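Local coordinates for binding domain (Hc) of Paraclostridial Mosquitocidal Protein 1 (PDB 6HOX) that targets the toxin to host nerve cells, acting as the receptor-binding part of a clostridial neurotoxin aimed at Anopheles mosquitoes, at residues 91-95 / 239-244; 182-187 / 232-237; 88-92 / 226-231; 127-132 / 159-163; 25-29 / 40-46. Numbering follows the deposited sequence.

Interaction 1: residues 91-95 / 239-244; sequences ISFWI and LFNSYF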
# COMPACT_ATOMS: atom_id res chain seq x y z
N ILE A 91 -19.67 -1.93 -2.10
CA ILE A 91 -18.58 -2.64 -2.71
C ILE A 91 -17.29 -2.18 -2.00
O ILE A 91 -17.05 -0.99 -1.89
CB ILE A 91 -18.54 -2.37 -4.23
CG1 ILE A 91 -19.73 -3.03 -4.95
CG2 ILE A 91 -17.22 -2.83 -4.83
CD1 ILE A 91 -19.84 -2.69 -6.42
N SER A 92 -16.48 -3.15 -1.55
CA SER A 92 -15.13 -2.88 -1.02
C SER A 92 -14.11 -3.85 -1.64
O SER A 92 -14.46 -4.93 -2.09
CB SER A 92 -15.09 -2.91 0.49
OG SER A 92 -15.26 -4.21 1.04
N PHE A 93 -12.86 -3.41 -1.70
CA PHE A 93 -11.79 -4.25 -2.23
C PHE A 93 -10.42 -3.61 -1.96
O PHE A 93 -10.24 -2.35 -1.90
CB PHE A 93 -11.96 -4.48 -3.74
CG PHE A 93 -12.03 -3.24 -4.60
CD1 PHE A 93 -13.24 -2.59 -4.80
CD2 PHE A 93 -10.91 -2.75 -5.24
CE1 PHE A 93 -13.32 -1.45 -5.59
CE2 PHE A 93 -10.99 -1.63 -6.05
CZ PHE A 93 -12.19 -0.98 -6.21
N TRP A 94 -9.44 -4.51 -1.83
CA TRP A 94 -8.03 -4.16 -1.87
C TRP A 94 -7.57 -4.22 -3.32
O TRP A 94 -7.87 -5.21 -4.01
CB TRP A 94 -7.22 -5.11 -0.99
CG TRP A 94 -7.31 -4.81 0.47
CD1 TRP A 94 -8.05 -5.47 1.41
CD2 TRP A 94 -6.61 -3.76 1.16
NE1 TRP A 94 -7.85 -4.91 2.64
CE2 TRP A 94 -6.96 -3.87 2.53
CE3 TRP A 94 -5.71 -2.76 0.77
CZ2 TRP A 94 -6.47 -2.99 3.49
CZ3 TRP A 94 -5.20 -1.91 1.73
CH2 TRP A 94 -5.58 -2.03 3.07
N ILE A 95 -6.84 -3.19 -3.75
CA ILE A 95 -6.30 -3.11 -5.07
C ILE A 95 -4.84 -2.66 -5.00
O ILE A 95 -4.46 -1.81 -4.18
CB ILE A 95 -7.14 -2.19 -5.97
CG1 ILE A 95 -6.88 -2.49 -7.45
CG2 ILE A 95 -6.92 -0.72 -5.64
CD1 ILE A 95 -7.76 -1.69 -8.41
N LEU A 239 -14.38 -1.05 8.90
CA LEU A 239 -14.06 -2.09 7.91
C LEU A 239 -12.57 -2.01 7.55
O LEU A 239 -11.84 -3.03 7.50
CB LEU A 239 -14.94 -1.90 6.68
CG LEU A 239 -14.59 -2.77 5.47
CD1 LEU A 239 -14.72 -4.24 5.82
CD2 LEU A 239 -15.48 -2.44 4.28
N PHE A 240 -12.09 -0.78 7.29
CA PHE A 240 -10.70 -0.59 6.91
C PHE A 240 -9.78 -1.07 8.04
O PHE A 240 -8.81 -1.81 7.78
CB PHE A 240 -10.43 0.87 6.54
CG PHE A 240 -8.97 1.18 6.31
CD1 PHE A 240 -8.34 0.76 5.16
CD2 PHE A 240 -8.25 1.91 7.24
CE1 PHE A 240 -7.00 1.05 4.94
CE2 PHE A 240 -6.91 2.21 7.02
CZ PHE A 240 -6.29 1.79 5.86
N ASN A 241 -10.09 -0.65 9.28
CA ASN A 241 -9.30 -0.96 10.46
C ASN A 241 -9.24 -2.47 10.70
O ASN A 241 -8.24 -2.97 11.24
CB ASN A 241 -9.84 -0.23 11.70
CG ASN A 241 -9.58 1.25 11.66
OD1 ASN A 241 -8.65 1.71 11.00
ND2 ASN A 241 -10.40 2.02 12.35
N SER A 242 -10.28 -3.19 10.26
CA SER A 242 -10.40 -4.60 10.55
C SER A 242 -9.34 -5.40 9.79
O SER A 242 -9.08 -6.55 10.12
CB SER A 242 -11.80 -5.11 10.29
OG SER A 242 -12.06 -5.27 8.90
N TYR A 243 -8.74 -4.80 8.76
CA TYR A 243 -7.69 -5.45 7.98
C TYR A 243 -6.31 -5.32 8.63
O TYR A 243 -5.35 -5.89 8.11
CB TYR A 243 -7.68 -4.89 6.56
CG TYR A 243 -8.88 -5.33 5.77
CD1 TYR A 243 -9.03 -6.66 5.42
CD2 TYR A 243 -9.88 -4.43 5.41
CE1 TYR A 243 -10.14 -7.09 4.71
CE2 TYR A 243 -10.98 -4.86 4.68
CZ TYR A 243 -11.11 -6.19 4.34
OH TYR A 243 -12.20 -6.64 3.64
N PHE A 244 -6.22 -4.61 9.75
CA PHE A 244 -4.94 -4.37 10.45
C PHE A 244 -5.07 -4.76 11.94
O PHE A 244 -4.62 -4.05 12.82
CB PHE A 244 -4.54 -2.91 10.25
CG PHE A 244 -4.31 -2.53 8.81
CD1 PHE A 244 -3.12 -2.85 8.18
CD2 PHE A 244 -5.31 -1.91 8.06
CE1 PHE A 244 -2.92 -2.51 6.85
CE2 PHE A 244 -5.10 -1.58 6.74
CZ PHE A 244 -3.90 -1.89 6.14
O HOH W 1 -12.69 -5.36 1.29
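An aromatic cluster holds the lectin-like jelly roll of this receptor-binding region against the end of helix 233-241, where the chain leads on toward the C-terminal beta-trefoil. Strand residues alternate: Phe93 points its CB away from the helix, whereas Ser92 and Trp94 point toward it. Trp94, large and flat, meets three aromatic side chains. With Tyr243 it makes an edge-to-face pair, the five-membered ring and the tyrosine ring having centroids 4.5 Å apart and planes at 83°, so that Trp94 NE1 sits 3.3 Å from Tyr243 CG, over the tyrosine face. At its far corner, Trp94 CH2 touches Phe244 CZ at 3.5 Å and Phe240 CE1 at 3.9 Å. Arg58 adds a cation-pi contact to Trp94. Nearer the start of the strand segment, small Ser92 leaves room for Leu239, with OG 3.7 Å from Leu239 CD2. No direct hydrogen bond joins the segments; instead a water bridges Ser92 OG at 2.8 Å and Tyr243 OH at 2.7 Å.

Interaction 2: residues 182-187 / 232-237; sequences YINGDK and NESEVE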
# COMPACT_ATOMS: atom_id res chain seq x y z
N TYR A 182 -14.54 5.95 -0.87
CA TYR A 182 -13.55 6.01 0.20
C TYR A 182 -12.25 5.36 -0.29
O TYR A 182 -12.30 4.37 -1.01
CB TYR A 182 -14.03 5.22 1.43
CG TYR A 182 -15.30 5.69 2.09
CD1 TYR A 182 -16.54 5.30 1.60
CD2 TYR A 182 -15.28 6.46 3.24
CE1 TYR A 182 -17.71 5.72 2.20
CE2 TYR A 182 -16.45 6.89 3.86
CZ TYR A 182 -17.68 6.53 3.33
OH TYR A 182 -18.86 6.93 3.92
N ILE A 183 -11.09 5.93 0.09
CA ILE A 183 -9.78 5.26 -0.00
C ILE A 183 -9.21 5.18 1.42
O ILE A 183 -9.20 6.20 2.13
CB ILE A 183 -8.82 5.97 -0.98
CG1 ILE A 183 -9.40 6.06 -2.38
CG2 ILE A 183 -7.47 5.26 -1.00
CD1 ILE A 183 -8.64 6.94 -3.35
N ASN A 184 -8.80 3.97 1.82
CA ASN A 184 -8.21 3.67 3.12
C ASN A 184 -9.12 4.23 4.23
O ASN A 184 -8.66 4.84 5.19
CB ASN A 184 -6.77 4.19 3.21
CG ASN A 184 -5.84 3.52 2.20
OD1 ASN A 184 -6.12 2.43 1.70
ND2 ASN A 184 -4.74 4.18 1.87
N GLY A 185 -10.43 4.01 4.08
CA GLY A 185 -11.39 4.35 5.11
C GLY A 185 -11.72 5.83 5.16
O GLY A 185 -12.50 6.23 6.02
N ASP A 186 -11.11 6.66 4.30
CA ASP A 186 -11.38 8.10 4.21
C ASP A 186 -12.28 8.42 3.01
O ASP A 186 -11.97 8.09 1.87
CB ASP A 186 -10.09 8.90 4.07
CG ASP A 186 -9.16 8.85 5.27
OD1 ASP A 186 -9.67 8.70 6.40
OD2 ASP A 186 -7.94 8.97 5.06
N LYS A 187 -13.37 9.14 3.26
CA LYS A 187 -14.27 9.61 2.23
C LYS A 187 -13.55 10.61 1.31
O LYS A 187 -12.92 11.55 1.78
CB LYS A 187 -15.47 10.28 2.89
CG LYS A 187 -16.57 10.70 1.94
CD LYS A 187 -17.85 11.03 2.65
CE LYS A 187 -17.68 12.14 3.66
NZ LYS A 187 -19.01 12.65 4.09
N ASN A 232 -22.25 3.29 6.63
CA ASN A 232 -22.05 4.69 6.97
C ASN A 232 -20.54 4.93 7.13
O ASN A 232 -19.74 4.00 7.08
CB ASN A 232 -22.92 5.12 8.16
CG ASN A 232 -22.51 4.49 9.48
OD1 ASN A 232 -21.33 4.23 9.73
ND2 ASN A 232 -23.49 4.25 10.33
N GLU A 233 -20.18 6.22 7.26
CA GLU A 233 -18.81 6.69 7.28
C GLU A 233 -18.03 5.98 8.41
O GLU A 233 -16.85 5.59 8.21
CB GLU A 233 -18.82 8.22 7.35
CG GLU A 233 -17.46 8.85 7.11
CD GLU A 233 -17.46 10.36 6.92
OE1 GLU A 233 -18.56 10.94 6.87
OE2 GLU A 233 -16.36 10.96 6.84
N SER A 234 -18.67 5.78 9.57
CA SER A 234 -18.03 5.13 10.74
C SER A 234 -17.80 3.63 10.48
O SER A 234 -16.80 3.06 10.92
CB SER A 234 -18.82 5.32 12.00
OG SER A 234 -18.92 6.69 12.31
N GLU A 235 -18.77 3.00 9.82
CA GLU A 235 -18.68 1.60 9.48
C GLU A 235 -17.54 1.36 8.47
O GLU A 235 -16.87 0.34 8.55
CB GLU A 235 -20.02 1.11 8.94
CG GLU A 235 -21.08 1.01 10.02
CD GLU A 235 -22.48 0.69 9.52
OE1 GLU A 235 -22.87 1.21 8.45
OE2 GLU A 235 -23.18 -0.07 10.20
N VAL A 236 -17.31 2.29 7.53
CA VAL A 236 -16.26 2.12 6.51
C VAL A 236 -14.88 2.20 7.20
O VAL A 236 -13.98 1.42 6.90
CB VAL A 236 -16.39 3.14 5.37
CG1 VAL A 236 -15.20 3.08 4.42
CG2 VAL A 236 -17.69 2.97 4.59
N GLU A 237 -14.73 3.13 8.15
CA GLU A 237 -13.48 3.24 8.91
C GLU A 237 -13.21 1.93 9.66
O GLU A 237 -12.09 1.40 9.64
CB GLU A 237 -13.55 4.43 9.87
CG GLU A 237 -12.23 4.78 10.50
CD GLU A 237 -12.27 6.08 11.29
OE1 GLU A 237 -13.10 6.16 12.21
OE2 GLU A 237 -11.52 7.01 10.95
O HOH W 2 -14.75 6.75 7.02
O HOH W 3 -14.17 9.68 6.15
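Asn232 stands at the N-cap of helix 233-241 and forms a capping box with Glu235: Asn232 OD1 accepts from Glu235 N at 2.8 Å, and Asn232 N gives its hydrogen to Glu235 OE1, also at 2.8 Å. A short polar side chain can fold back in this way to satisfy an amide of the first turn. Glu233 follows, on the exposed border of the contact. Its CA lies 3.4 Å from Tyr182 OH, and its OE1 forms a salt bridge with Lys187 NZ at 3.3 Å, long and weak as a hydrogen bond; the flexible lysine chain suits such a surface pairing. Two waters also bridge the segments, one donating to Glu233 O and Gly185 O, the other linking Glu233 OE2 to Lys187 N. The helix thus rests on a beta hairpin of the jelly-roll sheet, whose strands 178-183 and 186-192 are joined by a type I' turn from Ile183 to Asp186. Val236 faces that sheet. Its CG1 lies 3.7 Å from the centroid of the Tyr182 ring, over the face, in a CH-pi contact that matches a compact branched side chain to a flat ring. At Glu237 the backbones come closest, its CA 4.5 Å from Gly185 CA. Gly185 has a phi of 78°, which favours glycine, and a CB there would point at the helix, about 3.6 Å from Glu237 CA.

Interaction 3: residues 88-92 / 226-231; sequences DFTIS and IYQRAL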
# COMPACT_ATOMS: atom_id res chain seq x y z
N ASP A 88 -29.96 -0.88 -1.28
CA ASP A 88 -28.68 -0.25 -0.94
C ASP A 88 -27.57 -1.30 -1.05
O ASP A 88 -27.81 -2.48 -0.87
CB ASP A 88 -28.71 0.34 0.48
CG ASP A 88 -29.79 1.39 0.70
OD1 ASP A 88 -30.27 1.98 -0.30
OD2 ASP A 88 -30.14 1.62 1.88
N PHE A 89 -26.34 -0.88 -1.36
CA PHE A 89 -25.23 -1.84 -1.33
C PHE A 89 -23.90 -1.12 -1.11
O PHE A 89 -23.82 0.12 -1.22
CB PHE A 89 -25.21 -2.70 -2.60
CG PHE A 89 -24.98 -1.95 -3.88
CD1 PHE A 89 -26.05 -1.40 -4.58
CD2 PHE A 89 -23.71 -1.80 -4.40
CE1 PHE A 89 -25.84 -0.71 -5.76
CE2 PHE A 89 -23.50 -1.11 -5.58
CZ PHE A 89 -24.56 -0.57 -6.26
N THR A 90 -22.89 -1.93 -0.73
CA THR A 90 -21.52 -1.51 -0.61
C THR A 90 -20.63 -2.50 -1.37
O THR A 90 -20.86 -3.72 -1.34
CB THR A 90 -21.11 -1.41 0.86
OG1 THR A 90 -21.97 -0.42 1.44
CG2 THR A 90 -19.66 -1.01 1.06
N ILE A 91 -19.67 -1.93 -2.10
CA ILE A 91 -18.58 -2.64 -2.71
C ILE A 91 -17.29 -2.18 -2.00
O ILE A 91 -17.05 -0.99 -1.89
CB ILE A 91 -18.54 -2.37 -4.23
CG1 ILE A 91 -19.73 -3.03 -4.95
CG2 ILE A 91 -17.22 -2.83 -4.83
CD1 ILE A 91 -19.84 -2.69 -6.42
N SER A 92 -16.48 -3.15 -1.55
CA SER A 92 -15.13 -2.88 -1.02
C SER A 92 -14.11 -3.85 -1.64
O SER A 92 -14.46 -4.93 -2.09
CB SER A 92 -15.09 -2.91 0.49
OG SER A 92 -15.26 -4.21 1.04
N ILE A 226 -19.10 -7.61 -1.63
CA ILE A 226 -20.40 -6.94 -1.79
C ILE A 226 -21.21 -7.14 -0.51
O ILE A 226 -21.32 -8.26 0.00
CB ILE A 226 -21.17 -7.45 -3.03
CG1 ILE A 226 -20.33 -7.31 -4.31
CG2 ILE A 226 -22.50 -6.71 -3.12
CD1 ILE A 226 -20.87 -8.06 -5.49
N TYR A 227 -21.77 -6.04 -0.01
CA TYR A 227 -22.61 -6.02 1.16
C TYR A 227 -23.98 -5.51 0.72
O TYR A 227 -24.06 -4.62 -0.15
CB TYR A 227 -22.08 -5.09 2.25
CG TYR A 227 -20.69 -5.38 2.73
CD1 TYR A 227 -19.58 -4.97 2.01
CD2 TYR A 227 -20.47 -6.05 3.93
CE1 TYR A 227 -18.28 -5.24 2.44
CE2 TYR A 227 -19.18 -6.31 4.38
CZ TYR A 227 -18.09 -5.92 3.63
OH TYR A 227 -16.84 -6.19 4.07
N GLN A 228 -25.03 -6.03 1.37
CA GLN A 228 -26.42 -5.75 0.99
C GLN A 228 -26.96 -4.57 1.82
O GLN A 228 -28.16 -4.47 2.04
CB GLN A 228 -27.28 -7.00 1.20
CG GLN A 228 -27.50 -7.36 2.66
CD GLN A 228 -28.14 -8.72 2.85
OE1 GLN A 228 -28.71 -9.30 1.92
NE2 GLN A 228 -28.06 -9.23 4.07
N ARG A 229 -26.07 -3.67 2.23
CA ARG A 229 -26.42 -2.43 2.90
C ARG A 229 -25.38 -1.38 2.49
O ARG A 229 -24.27 -1.74 2.08
CB ARG A 229 -26.40 -2.66 4.42
CG ARG A 229 -26.95 -1.50 5.24
CD ARG A 229 -27.19 -1.90 6.68
NE ARG A 229 -25.97 -2.33 7.36
CZ ARG A 229 -25.08 -1.51 7.90
NH1 ARG A 229 -25.13 -0.21 7.66
NH2 ARG A 229 -24.13 -2.00 8.69
N ALA A 230 -25.75 -0.10 2.59
CA ALA A 230 -24.84 1.02 2.40
C ALA A 230 -24.19 1.35 3.74
O ALA A 230 -24.87 1.82 4.63
CB ALA A 230 -25.58 2.23 1.89
N LEU A 231 -22.88 1.09 3.89
CA LEU A 231 -22.23 1.34 5.16
C LEU A 231 -22.13 2.86 5.37
O LEU A 231 -21.95 3.61 4.40
CB LEU A 231 -20.84 0.71 5.21
CG LEU A 231 -20.73 -0.78 4.90
CD1 LEU A 231 -19.28 -1.23 5.00
CD2 LEU A 231 -21.59 -1.62 5.82
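Two neighbouring strands of the jelly-roll sheet, 89-96 and 218-227, pair antiparallel here, and the chain then turns away toward helix 233-241. Backbone hydrogen bonds fix the register. Thr90 and Tyr227 are a hydrogen-bonded pair, with Thr90 N to Tyr227 O at 3.0 Å and Tyr227 N to Thr90 O at 2.8 Å; Ile91 and Ile226 form the next, non-hydrogen-bonded pair. Two CA-H...O contacts add to these: Phe89 CA lies 3.2 Å from Tyr227 O, and Ile226 CA 3.3 Å from Thr90 O. Apolar packing follows the alternation of the strands. Ile91 and Ile226 share one face, CG1 to CG1 4.4 Å, as suits branched residues in a buried sheet, while Thr90 and Tyr227 lie on the other, which Leu239 of the helix helps to cover. Among the polar side chains, Arg229, beyond the last paired residue, directs its guanidinium to a salt bridge with Glu235 at the helix start. Thr90 is beta-branched and so at home in a strand, yet able to bond polar groups with its hydroxyl. Where the other chain leaves the sheet, Thr90 OG1 donates to Arg229 O at 2.7 Å and accepts from Leu231 N at 3.0 Å.

Interaction 4: residues 127-132 / 159-163; sequences LKDGNL and KYISS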
# COMPACT_ATOMS: atom_id res chain seq x y z
N LEU A 127 -10.23 2.24 -14.55
CA LEU A 127 -9.05 3.03 -14.34
C LEU A 127 -8.94 4.06 -15.45
O LEU A 127 -9.31 3.78 -16.60
CB LEU A 127 -7.83 2.10 -14.32
CG LEU A 127 -7.80 1.08 -13.19
CD1 LEU A 127 -6.64 0.10 -13.36
CD2 LEU A 127 -7.71 1.78 -11.84
N LYS A 128 -8.42 5.24 -15.08
CA LYS A 128 -8.21 6.34 -16.00
C LYS A 128 -7.11 7.27 -15.46
O LYS A 128 -7.24 7.83 -14.37
CB LYS A 128 -9.51 7.14 -16.14
CG LYS A 128 -9.43 8.30 -17.13
CD LYS A 128 -10.67 9.14 -17.17
CE LYS A 128 -10.70 10.04 -18.38
NZ LYS A 128 -11.91 10.89 -18.39
N ASP A 129 -6.04 7.45 -16.23
CA ASP A 129 -5.00 8.44 -15.90
C ASP A 129 -4.57 8.30 -14.44
O ASP A 129 -4.62 9.27 -13.67
CB ASP A 129 -5.50 9.87 -16.13
CG ASP A 129 -5.92 10.10 -17.57
OD1 ASP A 129 -5.30 9.49 -18.46
OD2 ASP A 129 -6.87 10.89 -17.77
N GLY A 130 -4.23 7.07 -14.05
CA GLY A 130 -3.72 6.76 -12.72
C GLY A 130 -4.75 6.87 -11.60
O GLY A 130 -4.38 6.80 -10.42
N ASN A 131 -6.01 7.09 -11.96
CA ASN A 131 -7.10 7.31 -11.02
C ASN A 131 -8.16 6.21 -11.23
O ASN A 131 -8.01 5.35 -12.08
CB ASN A 131 -7.63 8.74 -11.13
CG ASN A 131 -6.86 9.71 -10.26
OD1 ASN A 131 -7.08 9.77 -9.04
ND2 ASN A 131 -5.95 10.45 -10.86
N LEU A 132 -9.18 6.21 -10.37
CA LEU A 132 -10.21 5.18 -10.30
C LEU A 132 -11.54 5.84 -10.68
O LEU A 132 -11.77 7.00 -10.33
CB LEU A 132 -10.24 4.62 -8.88
CG LEU A 132 -10.87 3.24 -8.68
CD1 LEU A 132 -10.04 2.15 -9.31
CD2 LEU A 132 -11.04 2.95 -7.20
N LYS A 159 -2.62 8.02 -0.95
CA LYS A 159 -3.91 7.72 -1.63
C LYS A 159 -3.82 7.47 -3.14
O LYS A 159 -4.70 6.79 -3.64
CB LYS A 159 -4.93 8.82 -1.31
CG LYS A 159 -5.66 8.55 -0.01
CD LYS A 159 -6.74 9.53 0.31
CE LYS A 159 -7.44 9.16 1.61
NZ LYS A 159 -6.56 9.36 2.77
N TYR A 160 -2.82 7.99 -3.86
CA TYR A 160 -2.80 7.88 -5.33
C TYR A 160 -2.87 6.40 -5.74
O TYR A 160 -2.20 5.55 -5.15
CB TYR A 160 -1.55 8.58 -5.87
CG TYR A 160 -1.47 8.70 -7.36
CD1 TYR A 160 -2.07 9.76 -8.01
CD2 TYR A 160 -0.83 7.74 -8.12
CE1 TYR A 160 -2.00 9.89 -9.39
CE2 TYR A 160 -0.75 7.85 -9.50
CZ TYR A 160 -1.34 8.93 -10.13
OH TYR A 160 -1.27 9.02 -11.49
N ILE A 161 -3.68 6.09 -6.76
CA ILE A 161 -4.01 4.68 -7.12
C ILE A 161 -2.84 4.01 -7.85
O ILE A 161 -2.43 2.91 -7.47
CB ILE A 161 -5.32 4.61 -7.94
CG1 ILE A 161 -6.52 5.16 -7.16
CG2 ILE A 161 -5.58 3.20 -8.46
CD1 ILE A 161 -6.75 4.51 -5.81
N SER A 162 -2.34 4.63 -8.93
CA SER A 162 -1.29 4.05 -9.74
C SER A 162 0.08 4.33 -9.10
O SER A 162 0.88 5.10 -9.63
CB SER A 162 -1.36 4.55 -11.16
OG SER A 162 -2.57 4.10 -11.75
N SER A 163 0.31 3.67 -7.95
CA SER A 163 1.42 3.91 -7.05
C SER A 163 2.19 2.62 -6.74
O SER A 163 3.28 2.67 -6.13
CB SER A 163 0.89 4.47 -5.77
OG SER A 163 0.03 3.53 -5.16
O HOH W 4 -5.05 8.03 -8.29
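Most striking is a glycine at the tip of a hairpin, pressed so closely against a loop that a side chain would not fit: a CB on Gly130 would lie about 2.1 Å from Tyr160 OH. Its CA is already 3.1 Å from Ser162 OG and 3.6 Å from Tyr160 OH, and its positive phi of 70° separately favours glycine. Gly130 O accepts a weak hydrogen bond from Ser162 N at 3.3 Å and another from a water 2.5 Å away, which itself accepts from Ile161 N at 2.8 Å; the same oxygen lies over one face of the Tyr160 ring. Ser162, small enough for the tight approach, is the centre of an inverse gamma turn. Ile161 supplies the apolar part of the contact, its CG1 4.1 Å from Leu132 CB and its CG2 4.2 Å from Leu127 CD2, so that this branched side chain meets leucines from both strands; Ile169 and Ile183 of the sheet beyond also touch it. Asn131 turns its amide to Thr148 and Leu150, tying the hairpin to further chain. The hairpin itself, closed by a type I' turn from Lys128 to Asn131, belongs to the smaller of the two sheets of the sandwich, and its packing on the loop before strand 167-174 is in keeping with the lectin-like jelly roll of clostridial neurotoxin binding domains.

Interaction 5: residues 25-29 / 40-46; sequences LVFSL and SGNNTNL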
# COMPACT_ATOMS: atom_id res chain seq x y z
N LEU A 25 -22.67 -9.31 4.44
CA LEU A 25 -21.74 -9.70 3.37
C LEU A 25 -22.39 -10.78 2.50
O LEU A 25 -22.70 -11.85 2.99
CB LEU A 25 -20.46 -10.24 4.01
CG LEU A 25 -19.38 -10.66 3.02
CD1 LEU A 25 -18.72 -9.42 2.41
CD2 LEU A 25 -18.35 -11.56 3.68
N VAL A 26 -22.55 -10.52 1.20
CA VAL A 26 -23.22 -11.48 0.33
C VAL A 26 -22.22 -12.10 -0.66
O VAL A 26 -22.53 -13.09 -1.29
CB VAL A 26 -24.44 -10.87 -0.38
CG1 VAL A 26 -25.48 -10.40 0.62
CG2 VAL A 26 -24.07 -9.77 -1.36
N PHE A 27 -21.02 -11.53 -0.77
CA PHE A 27 -20.01 -11.99 -1.70
C PHE A 27 -18.64 -11.49 -1.25
O PHE A 27 -18.51 -10.33 -0.91
CB PHE A 27 -20.31 -11.46 -3.11
CG PHE A 27 -19.32 -11.89 -4.16
CD1 PHE A 27 -19.36 -13.17 -4.68
CD2 PHE A 27 -18.33 -11.02 -4.62
CE1 PHE A 27 -18.44 -13.57 -5.64
CE2 PHE A 27 -17.42 -11.41 -5.59
CZ PHE A 27 -17.47 -12.69 -6.09
N SER A 28 -17.63 -12.36 -1.30
CA SER A 28 -16.27 -11.97 -0.95
C SER A 28 -15.28 -12.78 -1.78
O SER A 28 -15.08 -13.97 -1.54
CB SER A 28 -16.01 -12.12 0.51
OG SER A 28 -14.67 -11.77 0.81
N LEU A 29 -14.61 -12.11 -2.72
CA LEU A 29 -13.73 -12.77 -3.65
C LEU A 29 -12.30 -12.74 -3.10
O LEU A 29 -11.76 -11.66 -2.83
CB LEU A 29 -13.79 -12.06 -5.00
CG LEU A 29 -12.89 -12.61 -6.09
CD1 LEU A 29 -13.34 -13.99 -6.54
CD2 LEU A 29 -12.83 -11.66 -7.27
N SER A 40 -17.48 -15.67 1.42
CA SER A 40 -18.59 -15.21 2.25
C SER A 40 -19.40 -16.38 2.83
O SER A 40 -20.21 -16.18 3.70
CB SER A 40 -19.49 -14.27 1.49
OG SER A 40 -20.27 -14.98 0.53
N GLY A 41 -19.20 -17.59 2.32
CA GLY A 41 -19.98 -18.73 2.74
C GLY A 41 -21.17 -18.99 1.84
O GLY A 41 -21.81 -20.03 1.95
N ASN A 42 -21.44 -18.06 0.91
CA ASN A 42 -22.65 -18.11 0.07
C ASN A 42 -22.44 -19.05 -1.12
O ASN A 42 -23.39 -19.34 -1.83
CB ASN A 42 -23.07 -16.73 -0.43
CG ASN A 42 -24.18 -16.13 0.40
OD1 ASN A 42 -24.47 -16.60 1.50
ND2 ASN A 42 -24.83 -15.11 -0.13
N ASN A 43 -21.19 -19.48 -1.33
CA ASN A 43 -20.88 -20.50 -2.30
C ASN A 43 -21.25 -19.99 -3.70
O ASN A 43 -21.76 -20.75 -4.52
CB ASN A 43 -21.61 -21.80 -1.96
CG ASN A 43 -21.07 -22.99 -2.72
OD1 ASN A 43 -19.86 -23.12 -2.87
ND2 ASN A 43 -21.96 -23.85 -3.20
N THR A 44 -21.04 -18.70 -3.96
CA THR A 44 -21.40 -18.10 -5.25
C THR A 44 -20.60 -18.77 -6.37
O THR A 44 -19.41 -18.99 -6.21
CB THR A 44 -21.07 -16.61 -5.32
OG1 THR A 44 -21.58 -15.97 -4.15
CG2 THR A 44 -21.62 -15.95 -6.57
N ASN A 45 -21.25 -19.02 -7.51
CA ASN A 45 -20.61 -19.71 -8.61
C ASN A 45 -19.71 -18.74 -9.40
O ASN A 45 -20.17 -17.74 -9.91
CB ASN A 45 -21.62 -20.35 -9.55
CG ASN A 45 -20.96 -21.26 -10.55
OD1 ASN A 45 -21.07 -21.04 -11.75
ND2 ASN A 45 -20.23 -22.25 -10.06
N LEU A 46 -18.42 -19.08 -9.48
CA LEU A 46 -17.40 -18.32 -10.21
C LEU A 46 -16.89 -19.16 -11.37
O LEU A 46 -16.70 -20.37 -11.22
CB LEU A 46 -16.17 -18.03 -9.33
CG LEU A 46 -16.40 -17.71 -7.87
CD1 LEU A 46 -15.06 -17.67 -7.15
CD2 LEU A 46 -17.10 -16.38 -7.71
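This is a local, partly buried contact near the N-terminal end of the model, in which strand 25-32 is flanked by the loop that runs from strand 35-38 to strand 46-48. Ser40 comes nearest, its CA 5.1 Å from Ser28 CA; being small, it can lie close to the strand, with CB 3.7 Å from Leu25 CD2 and OG 3.7 Å from Phe27 CA. Its hydroxyl bonds to Asp38, which also receives Thr44 OG1 and the backbone amide of Ser28, so one acidic residue ties strand and loop together. Strand 25-32 pairs antiparallel with strand 218-227 in the jelly-roll sheet and carries a classic beta bulge, Val26 and Phe27 both facing Ile226. From the bulge Val26 O accepts a weak hydrogen bond from Asn42 ND2 at 3.3 Å. Gly41, with a phi of 95°, lets the loop turn where a CB would jam against the preceding carbonyl. The edge of the Phe27 ring passes the threonine hydroxyl, CD1 lying 3.6 Å from Thr44 OG1. Farther along, apolar side chains take over: Phe27 CE1 lies 3.7 Å from Leu46 CD2, and Leu29 CD1 approaches Leu46 CD1 at 4.1 Å.

Interactions 1, 2, 3 and 5 all reach the larger sheet of the jelly roll, while the hairpin of interaction 4 belongs to the jelly roll's smaller sheet. Interactions 1 and 3 share Ile91 and Ser92 on strand 89-96, with centres about 13 Å apart; interactions 1 and 2 share helix 233-241, with centres about 9 Å apart. Interaction 3 touches interaction 5 where strand 218-227 pairs with strand 25-32, and interaction 2 through the Arg229-Glu235 salt bridge. The Asp186-Lys159 salt bridge joins interactions 2 and 4. Interaction 5 closes first along the chain; interaction 4 is nested inside the loops closed by 1 and 3. Local contacts (4 and 5) and long-range ones (1 and 3) together build one sandwich with the helix packed against it.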